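PDB 4F0L: amidohydrolase from Brucella melitensis biovar Abortus, which probably acts as a metal-dependent deaminase of the amidohydrolase family, with a TIM-barrel catalytic domain that holds an iron(III) ion in this crystal. Local coordinates for residues B[122-132]-B[159-167]; B[210-218]-B[230-241]. All coordinates share one frame; numbering follows the deposited sequence.

Contact 1 of 2, residues B[122-132]-B[159-167]; sequences FTRVGEFHYLH and MGLTLLPVF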
loop_
_atom_site.group_PDB
_atom_site.type_symbol
_atom_site.label_atom_id
_atom_site.label_comp_id
_atom_site.label_asym_id
_atom_site.label_seq_id
_atom_site.Cartn_x
_atom_site.Cartn_y
_atom_site.Cartn_z
ATOM N N PHE B 122 -8.293 -8.762 -11.253
ATOM C CA PHE B 122 -7.589 -8.906 -12.519
ATOM C C PHE B 122 -8.208 -10.079 -13.263
ATOM O O PHE B 122 -8.306 -11.173 -12.701
ATOM C CB PHE B 122 -6.107 -9.228 -12.308
ATOM C CG PHE B 122 -5.324 -8.140 -11.657
ATOM C CD1 PHE B 122 -4.852 -7.074 -12.394
ATOM C CD2 PHE B 122 -4.996 -8.214 -10.294
ATOM C CE1 PHE B 122 -4.058 -6.106 -11.803
ATOM C CE2 PHE B 122 -4.235 -7.251 -9.696
ATOM C CZ PHE B 122 -3.762 -6.188 -10.450
ATOM N N THR B 123 -8.580 -9.878 -14.532
ATOM C CA THR B 123 -9.296 -10.882 -15.332
ATOM C C THR B 123 -8.463 -11.557 -16.428
ATOM O O THR B 123 -8.922 -12.513 -17.081
ATOM C CB THR B 123 -10.534 -10.262 -15.973
ATOM O OG1 THR B 123 -10.191 -9.035 -16.653
ATOM C CG2 THR B 123 -11.588 -9.964 -14.879
ATOM N N ARG B 124 -7.236 -11.077 -16.623
ATOM C CA ARG B 124 -6.298 -11.651 -17.606
ATOM C C ARG B 124 -4.914 -11.470 -17.076
ATOM O O ARG B 124 -4.648 -10.475 -16.399
ATOM C CB ARG B 124 -6.403 -10.995 -19.004
ATOM C CG ARG B 124 -5.414 -11.516 -20.030
ATOM C CD ARG B 124 -5.670 -10.943 -21.419
ATOM N NE ARG B 124 -6.921 -11.447 -21.975
ATOM C CZ ARG B 124 -7.036 -12.478 -22.808
ATOM N NH1 ARG B 124 -5.967 -13.169 -23.208
ATOM N NH2 ARG B 124 -8.241 -12.826 -23.254
ATOM N N VAL B 125 -4.042 -12.417 -17.381
ATOM C CA VAL B 125 -2.672 -12.285 -16.989
ATOM C C VAL B 125 -1.765 -12.389 -18.186
ATOM O O VAL B 125 -2.000 -13.183 -19.099
ATOM C CB VAL B 125 -2.258 -13.302 -15.882
ATOM C CG1 VAL B 125 -2.415 -14.751 -16.352
ATOM C CG2 VAL B 125 -0.815 -12.990 -15.416
ATOM N N GLY B 126 -0.734 -11.554 -18.170
ATOM C CA GLY B 126 0.367 -11.615 -19.132
ATOM C C GLY B 126 1.533 -12.288 -18.498
ATOM O O GLY B 126 2.255 -11.679 -17.722
ATOM N N GLU B 127 1.651 -13.587 -18.723
ATOM C CA GLU B 127 2.665 -14.405 -18.083
ATOM C C GLU B 127 3.965 -14.381 -18.888
ATOM O O GLU B 127 4.070 -14.974 -19.944
ATOM C CB GLU B 127 2.189 -15.841 -17.912
ATOM C CG GLU B 127 3.135 -16.717 -17.103
ATOM C CD GLU B 127 3.376 -16.232 -15.674
ATOM O OE1 GLU B 127 2.436 -15.693 -15.033
ATOM O OE2 GLU B 127 4.518 -16.403 -15.190
ATOM N N PHE B 128 4.929 -13.670 -18.341
ATOM C CA PHE B 128 6.216 -13.399 -18.958
ATOM C C PHE B 128 7.076 -14.551 -18.447
ATOM O O PHE B 128 7.692 -14.479 -17.357
ATOM C CB PHE B 128 6.683 -12.018 -18.455
ATOM C CG PHE B 128 7.897 -11.449 -19.142
ATOM C CD1 PHE B 128 9.173 -11.861 -18.784
ATOM C CD2 PHE B 128 7.773 -10.425 -20.038
ATOM C CE1 PHE B 128 10.310 -11.277 -19.366
ATOM C CE2 PHE B 128 8.885 -9.838 -20.618
ATOM C CZ PHE B 128 10.161 -10.263 -20.280
ATOM N N HIS B 129 7.096 -15.609 -19.252
ATOM C CA HIS B 129 7.430 -16.934 -18.791
ATOM C C HIS B 129 8.816 -17.378 -19.204
ATOM O O HIS B 129 9.052 -17.662 -20.400
ATOM C CB HIS B 129 6.413 -17.907 -19.386
ATOM C CG HIS B 129 6.707 -19.335 -19.071
ATOM N ND1 HIS B 129 6.779 -19.781 -17.814
ATOM C CD2 HIS B 129 6.973 -20.427 -19.900
ATOM C CE1 HIS B 129 7.047 -21.101 -17.825
ATOM N NE2 HIS B 129 7.172 -21.496 -19.102
ATOM N N TYR B 130 9.735 -17.450 -18.255
ATOM C CA TYR B 130 11.109 -17.845 -18.599
ATOM C C TYR B 130 11.638 -19.104 -17.920
ATOM O O TYR B 130 12.783 -19.467 -18.125
ATOM C CB TYR B 130 12.102 -16.683 -18.411
ATOM C CG TYR B 130 12.216 -16.054 -17.050
ATOM C CD1 TYR B 130 13.010 -16.615 -16.055
ATOM C CD2 TYR B 130 11.619 -14.831 -16.783
ATOM C CE1 TYR B 130 13.151 -16.006 -14.814
ATOM C CE2 TYR B 130 11.768 -14.208 -15.549
ATOM C CZ TYR B 130 12.532 -14.791 -14.578
ATOM O OH TYR B 130 12.672 -14.168 -13.360
ATOM N N LEU B 131 10.812 -19.760 -17.119
ATOM C CA LEU B 131 11.232 -20.936 -16.417
ATOM C C LEU B 131 10.876 -22.132 -17.295
ATOM O O LEU B 131 9.772 -22.696 -17.196
ATOM C CB LEU B 131 10.538 -20.996 -15.072
ATOM C CG LEU B 131 10.878 -22.171 -14.180
ATOM C CD1 LEU B 131 12.375 -22.297 -13.947
ATOM C CD2 LEU B 131 10.083 -22.025 -12.873
ATOM N N HIS B 132 11.807 -22.499 -18.184
ATOM C CA HIS B 132 11.503 -23.439 -19.264
ATOM C C HIS B 132 11.904 -24.864 -19.019
ATOM O O HIS B 132 11.094 -25.765 -19.172
ATOM C CB HIS B 132 12.171 -22.999 -20.562
ATOM C CG HIS B 132 11.692 -21.675 -21.085
ATOM N ND1 HIS B 132 10.387 -21.421 -21.330
ATOM C CD2 HIS B 132 12.400 -20.526 -21.468
ATOM C CE1 HIS B 132 10.270 -20.170 -21.833
ATOM N NE2 HIS B 132 11.496 -19.618 -21.897
ATOM N N MET B 159 -8.801 -17.971 -15.425
ATOM C CA MET B 159 -8.104 -16.708 -15.677
ATOM C C MET B 159 -7.759 -16.583 -17.172
ATOM O O MET B 159 -7.334 -17.566 -17.793
ATOM C CB MET B 159 -6.807 -16.687 -14.859
ATOM C CG MET B 159 -5.830 -15.589 -15.239
ATOM S SD MET B 159 -6.497 -13.952 -14.880
ATOM C CE MET B 159 -5.841 -13.775 -13.218
ATOM N N GLY B 160 -7.968 -15.388 -17.749
ATOM C CA GLY B 160 -7.606 -15.146 -19.163
ATOM C C GLY B 160 -6.095 -15.166 -19.261
ATOM O O GLY B 160 -5.433 -14.782 -18.321
ATOM N N LEU B 161 -5.553 -15.638 -20.375
ATOM C CA LEU B 161 -4.092 -15.797 -20.514
ATOM C C LEU B 161 -3.570 -15.206 -21.825
ATOM O O LEU B 161 -3.977 -15.609 -22.911
ATOM C CB LEU B 161 -3.721 -17.289 -20.457
ATOM C CG LEU B 161 -2.228 -17.656 -20.611
ATOM C CD1 LEU B 161 -1.357 -16.991 -19.547
ATOM C CD2 LEU B 161 -2.077 -19.186 -20.558
ATOM N N THR B 162 -2.683 -14.243 -21.699
ATOM C CA THR B 162 -1.767 -13.910 -22.746
ATOM C C THR B 162 -0.413 -14.457 -22.349
ATOM O O THR B 162 0.261 -13.933 -21.458
ATOM C CB THR B 162 -1.720 -12.397 -22.992
ATOM O OG1 THR B 162 -3.007 -11.961 -23.434
ATOM C CG2 THR B 162 -0.667 -12.052 -24.009
ATOM N N LEU B 163 -0.006 -15.515 -23.014
ATOM C CA LEU B 163 1.210 -16.225 -22.667
ATOM C C LEU B 163 2.351 -15.680 -23.497
ATOM O O LEU B 163 2.236 -15.567 -24.718
ATOM C CB LEU B 163 1.040 -17.721 -22.910
ATOM C CG LEU B 163 2.223 -18.654 -22.671
ATOM C CD1 LEU B 163 2.546 -18.734 -21.176
ATOM C CD2 LEU B 163 1.855 -20.022 -23.239
ATOM N N LEU B 164 3.441 -15.316 -22.817
ATOM C CA LEU B 164 4.564 -14.627 -23.446
ATOM C C LEU B 164 5.879 -15.382 -23.112
ATOM O O LEU B 164 6.623 -14.999 -22.199
ATOM C CB LEU B 164 4.615 -13.186 -22.929
ATOM C CG LEU B 164 3.357 -12.337 -23.190
ATOM C CD1 LEU B 164 3.387 -11.090 -22.309
ATOM C CD2 LEU B 164 3.159 -11.966 -24.660
ATOM N N PRO B 165 6.117 -16.500 -23.786
ATOM C CA PRO B 165 7.348 -17.249 -23.515
ATOM C C PRO B 165 8.553 -16.369 -23.790
ATOM O O PRO B 165 8.597 -15.684 -24.819
ATOM C CB PRO B 165 7.276 -18.407 -24.522
ATOM C CG PRO B 165 5.810 -18.583 -24.781
ATOM C CD PRO B 165 5.322 -17.163 -24.833
ATOM N N VAL B 166 9.518 -16.416 -22.888
ATOM C CA VAL B 166 10.674 -15.539 -22.907
ATOM C C VAL B 166 11.889 -16.143 -23.670
ATOM O O VAL B 166 12.271 -17.346 -23.504
ATOM C CB VAL B 166 11.100 -15.219 -21.466
ATOM C CG1 VAL B 166 12.399 -14.387 -21.425
ATOM C CG2 VAL B 166 9.978 -14.468 -20.742
ATOM N N PHE B 167 12.459 -15.312 -24.525
ATOM C CA PHE B 167 13.690 -15.654 -25.193
ATOM C C PHE B 167 14.826 -15.060 -24.391
ATOM O O PHE B 167 14.855 -13.849 -24.158
ATOM C CB PHE B 167 13.757 -15.140 -26.638
ATOM C CG PHE B 167 15.054 -15.505 -27.298
ATOM C CD1 PHE B 167 15.247 -16.777 -27.800
ATOM C CD2 PHE B 167 16.123 -14.626 -27.267
ATOM C CE1 PHE B 167 16.464 -17.152 -28.343
ATOM C CE2 PHE B 167 17.342 -14.983 -27.792
ATOM C CZ PHE B 167 17.513 -16.255 -28.337
#
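Val125 and Thr162 are joined by a hydrogen bond from Thr162 N to Val125 O (2.9 Å), one of seven backbone bonds that knit strands 122-129 and 160-167 into a parallel pair. The bonds run from Gly160 N to Thr123 O at one end to Val166 N to His129 O (2.8 Å) at the other. Helix 145-157 connects the strands in a beta-alpha-beta unit of the barrel.

Two polar side chains extend this ladder. Arg124, bent at chi3 (-68°), gives NH1 to Thr162 OG1 at 3.2 Å, the oxygen lying 23° out of the guanidinium plane; NH2 goes on to Gly208 O, while Thr162 OG1 also bonds Met380 O. Past the strand end, His132 NE2 donates to Val166 O (2.9 Å), meeting a lone pair in the carbonyl plane.

Apolar contacts fall on both faces. Val125 CG1 meets Met159 CG at 3.7 Å, the two side chains crossing at about a right angle, next to helix 103-119. On the barrel-interior face Val166 puts CG2 3.4 Å from Phe128 CD1, while Val166 CB sits 3.5 Å from Tyr130 CB. The Phe128 ring in turn touches the iron ligands His65, His67 and His241.

Backbone bonds thus fix the register, and Val166 packs against an aromatic ring beside the metal site, with the buried guanidinium and hydroxyl both given partners.

Contact 2 of 2, residues B[210-218]-B[230-241]; sequences VLGVAPHSL and TQLLPDAPVHIH. With FE (Fe (III) ion), chain E.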
loop_
_atom_site.group_PDB
_atom_site.type_symbol
_atom_site.label_atom_id
_atom_site.label_comp_id
_atom_site.label_asym_id
_atom_site.label_seq_id
_atom_site.Cartn_x
_atom_site.Cartn_y
_atom_site.Cartn_z
ATOM N N VAL B 210 -4.050 -15.547 -25.894
ATOM C CA VAL B 210 -3.177 -14.918 -26.845
ATOM C C VAL B 210 -1.765 -15.450 -26.622
ATOM O O VAL B 210 -1.363 -15.666 -25.475
ATOM C CB VAL B 210 -3.230 -13.380 -26.702
ATOM C CG1 VAL B 210 -2.209 -12.729 -27.645
ATOM C CG2 VAL B 210 -4.640 -12.863 -27.035
ATOM N N LEU B 211 -1.033 -15.704 -27.704
ATOM C CA LEU B 211 0.371 -16.169 -27.607
ATOM C C LEU B 211 1.261 -15.141 -28.268
ATOM O O LEU B 211 1.146 -14.908 -29.489
ATOM C CB LEU B 211 0.567 -17.538 -28.278
ATOM C CG LEU B 211 1.979 -18.161 -28.317
ATOM C CD1 LEU B 211 2.473 -18.419 -26.898
ATOM C CD2 LEU B 211 2.018 -19.446 -29.148
ATOM N N GLY B 212 2.137 -14.510 -27.473
ATOM C CA GLY B 212 3.126 -13.588 -28.006
ATOM C C GLY B 212 4.538 -14.076 -27.688
ATOM O O GLY B 212 4.725 -15.258 -27.394
ATOM N N VAL B 213 5.512 -13.179 -27.738
ATOM C CA VAL B 213 6.912 -13.499 -27.410
ATOM C C VAL B 213 7.512 -12.429 -26.503
ATOM O O VAL B 213 7.057 -11.280 -26.500
ATOM C CB VAL B 213 7.792 -13.644 -28.672
ATOM C CG1 VAL B 213 7.199 -14.688 -29.644
ATOM C CG2 VAL B 213 7.965 -12.293 -29.343
ATOM N N ALA B 214 8.496 -12.835 -25.698
ATOM C CA ALA B 214 9.080 -11.966 -24.687
ATOM C C ALA B 214 10.609 -12.092 -24.733
ATOM O O ALA B 214 11.186 -12.829 -23.952
ATOM C CB ALA B 214 8.557 -12.306 -23.291
ATOM N N PRO B 215 11.266 -11.351 -25.647
ATOM C CA PRO B 215 12.700 -11.192 -25.459
ATOM C C PRO B 215 12.979 -10.640 -24.073
ATOM O O PRO B 215 12.372 -9.644 -23.657
ATOM C CB PRO B 215 13.100 -10.188 -26.548
ATOM C CG PRO B 215 11.827 -9.578 -27.040
ATOM C CD PRO B 215 10.755 -10.596 -26.800
ATOM N N HIS B 216 13.848 -11.289 -23.320
ATOM C CA HIS B 216 13.948 -10.943 -21.892
ATOM C C HIS B 216 14.301 -9.496 -21.639
ATOM O O HIS B 216 13.618 -8.791 -20.894
ATOM C CB HIS B 216 14.960 -11.821 -21.201
ATOM C CG HIS B 216 15.080 -11.540 -19.743
ATOM N ND1 HIS B 216 16.009 -10.690 -19.238
ATOM C CD2 HIS B 216 14.320 -11.982 -18.672
ATOM C CE1 HIS B 216 15.855 -10.610 -17.896
ATOM N NE2 HIS B 216 14.822 -11.397 -17.550
ATOM N N SER B 217 15.368 -9.056 -22.280
ATOM C CA SER B 217 15.934 -7.714 -22.077
ATOM C C SER B 217 17.023 -7.525 -23.098
ATOM O O SER B 217 17.442 -8.497 -23.763
ATOM C CB SER B 217 16.559 -7.592 -20.690
ATOM O OG SER B 217 17.672 -8.456 -20.608
ATOM N N LEU B 218 17.530 -6.307 -23.194
ATOM C CA LEU B 218 18.582 -6.041 -24.156
ATOM C C LEU B 218 19.891 -6.744 -23.800
ATOM O O LEU B 218 20.684 -7.048 -24.679
ATOM C CB LEU B 218 18.794 -4.539 -24.336
ATOM C CG LEU B 218 17.582 -3.798 -24.937
ATOM C CD1 LEU B 218 17.841 -2.295 -24.948
ATOM C CD2 LEU B 218 17.213 -4.322 -26.322
ATOM N N THR B 230 11.109 -11.642 -32.744
ATOM C CA THR B 230 9.989 -10.717 -32.924
ATOM C C THR B 230 9.339 -10.813 -34.328
ATOM O O THR B 230 8.386 -10.101 -34.636
ATOM C CB THR B 230 10.421 -9.274 -32.569
ATOM O OG1 THR B 230 11.511 -8.871 -33.391
ATOM C CG2 THR B 230 10.907 -9.206 -31.133
ATOM N N GLN B 231 9.849 -11.719 -35.161
ATOM C CA GLN B 231 9.275 -12.007 -36.462
ATOM C C GLN B 231 8.480 -13.316 -36.439
ATOM O O GLN B 231 7.772 -13.609 -37.395
ATOM C CB GLN B 231 10.389 -12.048 -37.555
ATOM N N LEU B 232 8.559 -14.086 -35.352
ATOM C CA LEU B 232 7.881 -15.390 -35.317
ATOM C C LEU B 232 6.376 -15.291 -35.444
ATOM O O LEU B 232 5.761 -16.085 -36.144
ATOM C CB LEU B 232 8.185 -16.160 -34.031
ATOM C CG LEU B 232 9.534 -16.830 -33.905
ATOM C CD1 LEU B 232 9.581 -17.494 -32.531
ATOM C CD2 LEU B 232 9.816 -17.839 -35.044
ATOM N N LEU B 233 5.786 -14.336 -34.732
ATOM C CA LEU B 233 4.354 -14.155 -34.670
ATOM C C LEU B 233 4.118 -12.646 -34.832
ATOM O O LEU B 233 3.895 -11.929 -33.844
ATOM C CB LEU B 233 3.799 -14.670 -33.326
ATOM C CG LEU B 233 3.921 -16.186 -33.074
ATOM C CD1 LEU B 233 3.696 -16.543 -31.595
ATOM C CD2 LEU B 233 3.028 -17.013 -34.021
ATOM N N PRO B 234 4.214 -12.159 -36.083
ATOM C CA PRO B 234 4.228 -10.725 -36.349
ATOM C C PRO B 234 2.946 -10.012 -35.973
ATOM O O PRO B 234 2.960 -8.801 -35.826
ATOM C CB PRO B 234 4.491 -10.640 -37.857
ATOM C CG PRO B 234 4.052 -11.978 -38.408
ATOM C CD PRO B 234 4.366 -12.959 -37.320
ATOM N N ASP B 235 1.850 -10.735 -35.797
ATOM C CA ASP B 235 0.600 -10.079 -35.426
ATOM C C ASP B 235 0.292 -10.185 -33.937
ATOM O O ASP B 235 -0.766 -9.757 -33.493
ATOM C CB ASP B 235 -0.554 -10.631 -36.243
ATOM C CG ASP B 235 -0.333 -10.443 -37.745
ATOM O OD1 ASP B 235 0.051 -9.323 -38.155
ATOM O OD2 ASP B 235 -0.538 -11.408 -38.498
ATOM N N ALA B 236 1.206 -10.732 -33.158
ATOM C CA ALA B 236 0.935 -10.958 -31.741
ATOM C C ALA B 236 1.855 -10.046 -30.918
ATOM O O ALA B 236 2.849 -9.533 -31.441
ATOM C CB ALA B 236 1.166 -12.434 -31.402
ATOM N N PRO B 237 1.550 -9.871 -29.625
ATOM C CA PRO B 237 2.413 -9.013 -28.799
ATOM C C PRO B 237 3.904 -9.359 -28.683
ATOM O O PRO B 237 4.290 -10.523 -28.749
ATOM C CB PRO B 237 1.764 -9.082 -27.404
ATOM C CG PRO B 237 0.318 -9.384 -27.678
ATOM C CD PRO B 237 0.324 -10.266 -28.915
ATOM N N VAL B 238 4.699 -8.317 -28.464
ATOM C CA VAL B 238 6.098 -8.442 -28.070
ATOM C C VAL B 238 6.302 -7.664 -26.744
ATOM O O VAL B 238 5.999 -6.477 -26.670
ATOM C CB VAL B 238 7.015 -7.843 -29.140
ATOM C CG1 VAL B 238 8.501 -7.931 -28.727
ATOM C CG2 VAL B 238 6.751 -8.497 -30.494
ATOM N N HIS B 239 6.782 -8.346 -25.716
ATOM C CA HIS B 239 7.121 -7.725 -24.430
ATOM C C HIS B 239 8.594 -7.862 -24.160
ATOM O O HIS B 239 9.207 -8.874 -24.535
ATOM C CB HIS B 239 6.352 -8.380 -23.307
ATOM C CG HIS B 239 4.900 -8.038 -23.285
ATOM N ND1 HIS B 239 4.226 -7.814 -22.121
ATOM C CD2 HIS B 239 3.966 -7.931 -24.305
ATOM C CE1 HIS B 239 2.966 -7.519 -22.393
ATOM N NE2 HIS B 239 2.791 -7.590 -23.725
ATOM N N ILE B 240 9.167 -6.859 -23.510
ATOM C CA ILE B 240 10.596 -6.850 -23.176
ATOM C C ILE B 240 10.830 -6.001 -21.947
ATOM O O ILE B 240 10.254 -4.935 -21.845
ATOM C CB ILE B 240 11.425 -6.311 -24.377
ATOM C CG1 ILE B 240 12.921 -6.293 -24.078
ATOM C CG2 ILE B 240 10.973 -4.911 -24.788
ATOM C CD1 ILE B 240 13.803 -6.305 -25.311
ATOM N N HIS B 241 11.694 -6.446 -21.026
ATOM C CA HIS B 241 12.135 -5.589 -19.915
ATOM C C HIS B 241 13.064 -4.550 -20.478
ATOM O O HIS B 241 14.022 -4.893 -21.151
ATOM C CB HIS B 241 12.965 -6.336 -18.840
ATOM C CG HIS B 241 12.203 -7.336 -17.992
ATOM N ND1 HIS B 241 12.593 -8.633 -17.872
ATOM C CD2 HIS B 241 11.111 -7.174 -17.128
ATOM C CE1 HIS B 241 11.746 -9.281 -17.017
ATOM N NE2 HIS B 241 10.844 -8.385 -16.571
HETATM FE FE FE E . 9.577 -8.736 -14.615
HETATM O O HOH W 1 16.612 -4.251 -21.708
HETATM O O HOH W 2 10.435 -6.942 -13.732
HETATM O O HOH W 3 11.342 -9.364 -13.324
#
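The metal site of the TIM barrel reaches this contact through His241, where strand 210-215 and the turn after it run beside strand 238-242. His241 NE2 binds the iron(III) ion at 2.4 Å; His65, His67, Asp329 and two waters complete the coordination.

Segment 210-218 holds the ligand's backbone and meets its ring. His241 N donates to His216 O at 3.0 Å, and the His241 ring turns its edge to the face of the His216 ring, a T-shaped pair with planes at 73° and ND1 3.6 Å from His216 NE2. With CG anti to the backbone N (chi1 -179°), the His216 imidazole is brought back over His241, and its ND1 shares a hydrogen bond with Ser217 OG.

Farther from the metal, Val213 makes a two-bond bridge: its N donates to Pro237 O, and its O accepts from His239 N (3.0 Å). The Val213 and Val238 side chains run alongside each other in the same direction, CG2 to CG2, while Pro215 CD packs on Val238 CG1, the two side chains crossing at about a right angle. Leu233 CD1 reaches Leu211 CG at 4.0 Å from the first position of the type I turn 233-236.

Beyond His241, a water that does not bind the iron links the segments, accepting from Leu218 N and donating to His241 O, 2.7 Å from each.

Contacts 1 and 2 have centres 11 Å apart and follow one another around the barrel wall: strand 160-167 of contact 1 neighbours strand 210-215 of contact 2. Probable hydrogen bonds join them, Leu163 N to Val210 O and Phe167 N to Ala214 O, both 2.8 Å, with Val166 CG1 packed 3.2 Å from Ala214 O. In order, then, 122-129, 160-167, 210-215 and 238-242 form a continuous run of wall. Both contacts border the iron site: contact 2 supplies the ligand His241, whereas the Phe128 side chain of contact 1 comes within about 5 Å of the ion without binding it.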